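Local coordinates for DUF309 domain-containing protein (Thermus thermophilus, PDB 2CWY) that is of unknown function, being a small all-helical protein of the DUF309 family whose biochemical role has not been established, at residues G15-V20 against A47-R52; P26-A31 against L38-I43. All blocks are in the same frame, centred on the assembly; numbering follows the deposited sequence.

Contact 1 (G15-V20 against A47-R52)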
loop_
_atom_site.group_PDB
_atom_site.type_symbol
_atom_site.label_atom_id
_atom_site.label_comp_id
_atom_site.label_asym_id
_atom_site.label_seq_id
_atom_site.Cartn_x
_atom_site.Cartn_y
_atom_site.Cartn_z
ATOM N N GLY A 15 -7.837 8.981 -5.492
ATOM C CA GLY A 15 -8.575 8.565 -4.304
ATOM C C GLY A 15 -9.311 7.235 -4.384
ATOM O O GLY A 15 -10.234 6.968 -3.602
ATOM N N ARG A 16 -8.910 6.392 -5.326
ATOM C CA ARG A 16 -9.528 5.083 -5.501
ATOM C C ARG A 16 -8.745 4.033 -4.718
ATOM O O ARG A 16 -8.168 3.112 -5.289
ATOM C CB ARG A 16 -9.569 4.734 -6.987
ATOM C CG ARG A 16 -10.468 5.687 -7.779
ATOM C CD ARG A 16 -11.523 4.914 -8.557
ATOM N NE ARG A 16 -10.984 4.364 -9.794
ATOM C CZ ARG A 16 -11.484 3.308 -10.430
ATOM N NH1 ARG A 16 -10.923 2.892 -11.557
ATOM N NH2 ARG A 16 -12.531 2.656 -9.931
ATOM N N TYR A 17 -8.737 4.195 -3.403
ATOM C CA TYR A 17 -8.004 3.303 -2.510
ATOM C C TYR A 17 -8.431 1.846 -2.554
ATOM O O TYR A 17 -7.588 0.950 -2.540
ATOM C CB TYR A 17 -8.101 3.813 -1.075
ATOM C CG TYR A 17 -7.615 5.232 -0.915
ATOM C CD1 TYR A 17 -6.318 5.602 -1.309
ATOM C CD2 TYR A 17 -8.446 6.213 -0.375
ATOM C CE1 TYR A 17 -5.871 6.917 -1.166
ATOM C CE2 TYR A 17 -8.012 7.525 -0.229
ATOM C CZ TYR A 17 -6.730 7.871 -0.620
ATOM O OH TYR A 17 -6.313 9.174 -0.447
ATOM N N TYR A 18 -9.733 1.601 -2.606
ATOM C CA TYR A 18 -10.208 0.225 -2.643
ATOM C C TYR A 18 -9.803 -0.420 -3.979
ATOM O O TYR A 18 -9.483 -1.605 -4.042
ATOM C CB TYR A 18 -11.728 0.197 -2.443
ATOM C CG TYR A 18 -12.235 -1.058 -1.757
ATOM C CD1 TYR A 18 -13.553 -1.146 -1.318
ATOM C CD2 TYR A 18 -11.395 -2.153 -1.545
ATOM C CE1 TYR A 18 -14.030 -2.297 -0.685
ATOM C CE2 TYR A 18 -11.859 -3.311 -0.912
ATOM C CZ TYR A 18 -13.178 -3.373 -0.485
ATOM O OH TYR A 18 -13.644 -4.510 0.146
ATOM N N GLU A 19 -9.778 0.378 -5.043
ATOM C CA GLU A 19 -9.382 -0.132 -6.344
ATOM C C GLU A 19 -7.894 -0.535 -6.317
ATOM O O GLU A 19 -7.505 -1.535 -6.913
ATOM C CB GLU A 19 -9.611 0.933 -7.412
ATOM C CG GLU A 19 -9.906 0.361 -8.773
ATOM C CD GLU A 19 -11.169 -0.485 -8.767
ATOM O OE1 GLU A 19 -12.136 -0.112 -8.068
ATOM O OE2 GLU A 19 -11.200 -1.518 -9.463
ATOM N N VAL A 20 -7.067 0.247 -5.630
ATOM C CA VAL A 20 -5.650 -0.076 -5.521
ATOM C C VAL A 20 -5.535 -1.456 -4.881
ATOM O O VAL A 20 -4.765 -2.312 -5.327
ATOM C CB VAL A 20 -4.892 0.964 -4.644
ATOM C CG1 VAL A 20 -3.534 0.397 -4.200
ATOM C CG2 VAL A 20 -4.681 2.250 -5.441
ATOM N N ALA A 47 -5.904 0.160 2.205
ATOM C CA ALA A 47 -7.021 -0.268 3.048
ATOM C C ALA A 47 -7.245 0.684 4.221
ATOM O O ALA A 47 -8.387 0.954 4.600
ATOM C CB ALA A 47 -6.771 -1.705 3.557
ATOM N N ALA A 48 -6.157 1.189 4.796
ATOM C CA ALA A 48 -6.248 2.117 5.920
ATOM C C ALA A 48 -6.967 3.393 5.496
ATOM O O ALA A 48 -7.864 3.872 6.188
ATOM C CB ALA A 48 -4.854 2.465 6.428
ATOM N N LEU A 49 -6.576 3.943 4.351
ATOM C CA LEU A 49 -7.204 5.168 3.884
ATOM C C LEU A 49 -8.665 4.963 3.503
ATOM O O LEU A 49 -9.493 5.859 3.711
ATOM C CB LEU A 49 -6.411 5.752 2.712
ATOM C CG LEU A 49 -4.983 6.123 3.114
ATOM C CD1 LEU A 49 -4.260 6.705 1.908
ATOM C CD2 LEU A 49 -5.001 7.127 4.257
ATOM N N HIS A 50 -8.981 3.788 2.954
ATOM C CA HIS A 50 -10.359 3.471 2.582
ATOM C C HIS A 50 -11.204 3.414 3.861
ATOM O O HIS A 50 -12.300 3.969 3.914
ATOM C CB HIS A 50 -10.428 2.121 1.866
ATOM C CG HIS A 50 -11.827 1.653 1.596
ATOM N ND1 HIS A 50 -12.685 2.316 0.746
ATOM C CD2 HIS A 50 -12.527 0.609 2.097
ATOM C CE1 HIS A 50 -13.855 1.702 0.734
ATOM N NE2 HIS A 50 -13.786 0.663 1.547
ATOM N N GLN A 51 -10.692 2.746 4.893
ATOM C CA GLN A 51 -11.430 2.658 6.148
ATOM C C GLN A 51 -11.700 4.036 6.723
ATOM O O GLN A 51 -12.794 4.307 7.196
ATOM C CB GLN A 51 -10.670 1.823 7.177
ATOM C CG GLN A 51 -10.716 0.319 6.904
ATOM C CD GLN A 51 -12.127 -0.239 6.934
ATOM O OE1 GLN A 51 -12.809 -0.167 7.954
ATOM N NE2 GLN A 51 -12.568 -0.809 5.815
ATOM N N ARG A 52 -10.706 4.913 6.671
ATOM C CA ARG A 52 -10.886 6.243 7.225
ATOM C C ARG A 52 -11.896 7.076 6.445
ATOM O O ARG A 52 -12.579 7.926 7.015
ATOM C CB ARG A 52 -9.521 6.930 7.361
ATOM C CG ARG A 52 -8.784 6.366 8.592
ATOM C CD ARG A 52 -9.333 7.016 9.876
ATOM N NE ARG A 52 -8.979 8.422 9.825
ATOM C CZ ARG A 52 -7.836 8.927 10.275
ATOM N NH1 ARG A 52 -7.600 10.216 10.129
ATOM N NH2 ARG A 52 -6.967 8.177 10.938
HETATM O O HOH W 1 -11.640 3.986 -1.581
#

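Contact 2 (P26-A31 against L38-I43)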
loop_
_atom_site.group_PDB
_atom_site.type_symbol
_atom_site.label_atom_id
_atom_site.label_comp_id
_atom_site.label_asym_id
_atom_site.label_seq_id
_atom_site.Cartn_x
_atom_site.Cartn_y
_atom_site.Cartn_z
ATOM N N PRO A 26 -4.004 -9.823 -7.174
ATOM C CA PRO A 26 -3.476 -10.884 -8.042
ATOM C C PRO A 26 -1.955 -10.978 -8.004
ATOM O O PRO A 26 -1.399 -12.069 -8.108
ATOM C CB PRO A 26 -3.979 -10.499 -9.440
ATOM C CG PRO A 26 -5.139 -9.564 -9.182
ATOM C CD PRO A 26 -4.706 -8.796 -7.970
ATOM N N TYR A 27 -1.292 -9.830 -7.862
ATOM C CA TYR A 27 0.169 -9.788 -7.800
ATOM C C TYR A 27 0.668 -10.356 -6.478
ATOM O O TYR A 27 1.629 -11.125 -6.444
ATOM C CB TYR A 27 0.656 -8.350 -7.970
ATOM C CG TYR A 27 0.364 -7.836 -9.353
ATOM C CD1 TYR A 27 1.097 -8.296 -10.449
ATOM C CD2 TYR A 27 -0.712 -6.979 -9.591
ATOM C CE1 TYR A 27 0.765 -7.926 -11.743
ATOM C CE2 TYR A 27 -1.059 -6.598 -10.892
ATOM C CZ TYR A 27 -0.315 -7.085 -11.961
ATOM O OH TYR A 27 -0.671 -6.780 -13.258
ATOM N N TRP A 28 0.001 -9.975 -5.397
ATOM C CA TRP A 28 0.361 -10.454 -4.069
ATOM C C TRP A 28 0.198 -11.975 -4.009
ATOM O O TRP A 28 1.013 -12.681 -3.400
ATOM C CB TRP A 28 -0.538 -9.790 -3.029
ATOM C CG TRP A 28 -0.454 -10.411 -1.654
ATOM C CD1 TRP A 28 0.544 -10.250 -0.731
ATOM C CD2 TRP A 28 -1.415 -11.290 -1.055
ATOM N NE1 TRP A 28 0.256 -10.973 0.410
ATOM C CE2 TRP A 28 -0.938 -11.620 0.232
ATOM C CE3 TRP A 28 -2.636 -11.832 -1.487
ATOM C CZ2 TRP A 28 -1.641 -12.470 1.099
ATOM C CZ3 TRP A 28 -3.330 -12.669 -0.635
ATOM C CH2 TRP A 28 -2.828 -12.981 0.652
ATOM N N LEU A 29 -0.853 -12.482 -4.646
ATOM C CA LEU A 29 -1.108 -13.923 -4.639
ATOM C C LEU A 29 -0.006 -14.751 -5.286
ATOM O O LEU A 29 0.216 -15.901 -4.903
ATOM C CB LEU A 29 -2.425 -14.235 -5.357
ATOM C CG LEU A 29 -3.711 -13.922 -4.593
ATOM C CD1 LEU A 29 -4.907 -14.039 -5.538
ATOM C CD2 LEU A 29 -3.861 -14.900 -3.413
ATOM N N LYS A 30 0.665 -14.174 -6.273
ATOM C CA LYS A 30 1.732 -14.869 -6.994
ATOM C C LYS A 30 3.120 -14.540 -6.461
ATOM O O LYS A 30 4.105 -15.190 -6.826
ATOM C CB LYS A 30 1.693 -14.491 -8.479
ATOM C CG LYS A 30 0.418 -14.892 -9.212
ATOM C CD LYS A 30 0.209 -16.402 -9.177
ATOM C CE LYS A 30 -0.956 -16.817 -10.066
ATOM N NZ LYS A 30 -0.712 -16.408 -11.470
ATOM N N ALA A 31 3.194 -13.532 -5.598
ATOM C CA ALA A 31 4.472 -13.075 -5.057
ATOM C C ALA A 31 5.060 -13.878 -3.913
ATOM O O ALA A 31 4.379 -14.653 -3.241
ATOM C CB ALA A 31 4.357 -11.613 -4.634
ATOM N N LEU A 38 6.041 -6.319 0.245
ATOM C CA LEU A 38 5.809 -4.999 -0.295
ATOM C C LEU A 38 4.372 -4.855 -0.788
ATOM O O LEU A 38 3.701 -3.879 -0.470
ATOM C CB LEU A 38 6.765 -4.722 -1.446
ATOM C CG LEU A 38 6.413 -3.440 -2.202
ATOM C CD1 LEU A 38 6.768 -2.224 -1.348
ATOM C CD2 LEU A 38 7.143 -3.412 -3.496
ATOM N N LEU A 39 3.900 -5.825 -1.571
ATOM C CA LEU A 39 2.533 -5.756 -2.102
ATOM C C LEU A 39 1.485 -5.710 -0.991
ATOM O O LEU A 39 0.550 -4.900 -1.038
ATOM C CB LEU A 39 2.286 -6.934 -3.059
ATOM C CG LEU A 39 3.089 -6.816 -4.366
ATOM C CD1 LEU A 39 3.226 -8.176 -5.025
ATOM C CD2 LEU A 39 2.401 -5.822 -5.307
ATOM N N GLN A 40 1.643 -6.549 0.026
ATOM C CA GLN A 40 0.682 -6.536 1.114
ATOM C C GLN A 40 0.750 -5.227 1.904
ATOM O O GLN A 40 -0.261 -4.753 2.389
ATOM C CB GLN A 40 0.898 -7.715 2.049
ATOM C CG GLN A 40 -0.334 -7.981 2.904
ATOM C CD GLN A 40 -0.278 -9.322 3.583
ATOM O OE1 GLN A 40 0.719 -9.661 4.218
ATOM N NE2 GLN A 40 -1.348 -10.096 3.458
ATOM N N GLY A 41 1.944 -4.652 2.024
ATOM C CA GLY A 41 2.100 -3.396 2.740
ATOM C C GLY A 41 1.360 -2.272 2.029
ATOM O O GLY A 41 0.653 -1.488 2.660
ATOM N N VAL A 42 1.521 -2.187 0.713
ATOM C CA VAL A 42 0.839 -1.156 -0.074
ATOM C C VAL A 42 -0.684 -1.388 0.005
ATOM O O VAL A 42 -1.467 -0.441 0.121
ATOM C CB VAL A 42 1.289 -1.196 -1.557
ATOM C CG1 VAL A 42 0.470 -0.196 -2.392
ATOM C CG2 VAL A 42 2.765 -0.875 -1.655
ATOM N N ILE A 43 -1.092 -2.654 -0.065
ATOM C CA ILE A 43 -2.500 -2.999 0.033
ATOM C C ILE A 43 -3.068 -2.518 1.379
ATOM O O ILE A 43 -4.166 -1.957 1.432
ATOM C CB ILE A 43 -2.702 -4.535 -0.099
ATOM C CG1 ILE A 43 -2.652 -4.946 -1.577
ATOM C CG2 ILE A 43 -4.020 -4.955 0.552
ATOM C CD1 ILE A 43 -2.617 -6.446 -1.779
#

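Contact 1 (G15-V20 against A47-R52)
Leu49 CB sits squarely over one face of the Tyr17 ring, 3.6 Å from the ring centroid and 8° off the ring normal, a CH-pi contact; the opposite face is backed by Gly15 C. Tyr17 thus lies between its own loop and the partner helix, and Trp12 adds an edge-to-face ring contact. Leu49 CD1 continues along the same ring to reach Tyr17 CE1 at 3.5 Å. The second pair of flat groups, Tyr18 and His50, meets obliquely, with centroids 4.4 Å apart and planes at 36°. Tyr18 CD1 comes over one face of the imidazole near its rim, 3.4 Å from His50 NE2. The imidazole is placed there by a chi1 of 173°, CG anti to the backbone N. At its other nitrogen, a water accepts from Tyr18 N (3.2 Å) and is hydrogen-bonded to His50 ND1 (3.0 Å), tying the ring to the first turn of helix 17-30. Gly15, with positive phi, is the C-prime residue of the Schellman motif ending helix 5-13, and Arg16 is the next N-cap. The first turn of helix 17-30 thus meets the last turns of helix 33-53 at the open end of an antiparallel helical hairpin.

Contact 2 (P26-A31 against L38-I43)
Gln40 OE1 accepts a hydrogen bond from Arg68 NE on helix 59-69, while the rest of the same amide lies against the Trp28 indole. Its nitrogen makes the close approach, Gln40 NE2 standing 3.4 Å from Trp28 CZ2, with amide and indole planes 35° apart. NE2 comes to the ring obliquely, and the aliphatic stem follows the pyrrole side, Gln40 CB lying 3.7 Å from Trp28 NE1. A chi1 of 168° turns the indole away from its own backbone N and across to Gln40. Nearer the backbone the side chains that meet are apolar. Leu39 points into helix 26-30, its CB 4.0 Å from Trp28 CB and near the plane of the indole at its edge. Leu39 CD1 goes deeper, 3.6 Å from Ala31 CB and equally close to Tyr27 O, a methyl against a carbonyl, with Tyr27 CB alongside. Ile43 CD1 closes the row against Trp28 CB at 4.1 Å. The segment axes approach to 9.2 Å and run antiparallel at 148°. Arg36 makes a cation-pi contact with Trp28 and bonds Ala31 O through NH1. Apolar contacts of Leu39, Ala31 and Ile43 thus lie beside an indole set against an amide; the bond from Arg68 probably helps to hold that amide and may make its NH2 group a slightly more positive neighbour for the indole.

Both contacts join helix 17-30 to helix 33-53, with centres 15 Å apart along one antiparallel hairpin. Contact 2 sits beside the short turn linking the helices; contact 1 sits at the open end. The closest CA pairs are alike: Tyr17 CA to His50 CA is 5.6 Å and Trp28 CA to Leu39 CA is 5.5 Å. Between the two, Val20 on Ala46 and Ile43 on His21 and Leu24 continue the seam. Helix 81-92 packs on helix 33-53 beside both contacts, on Leu49 in contact 1 and on Leu38 and Val42 in contact 2. No active site or ligand is known here to which either contact could be related.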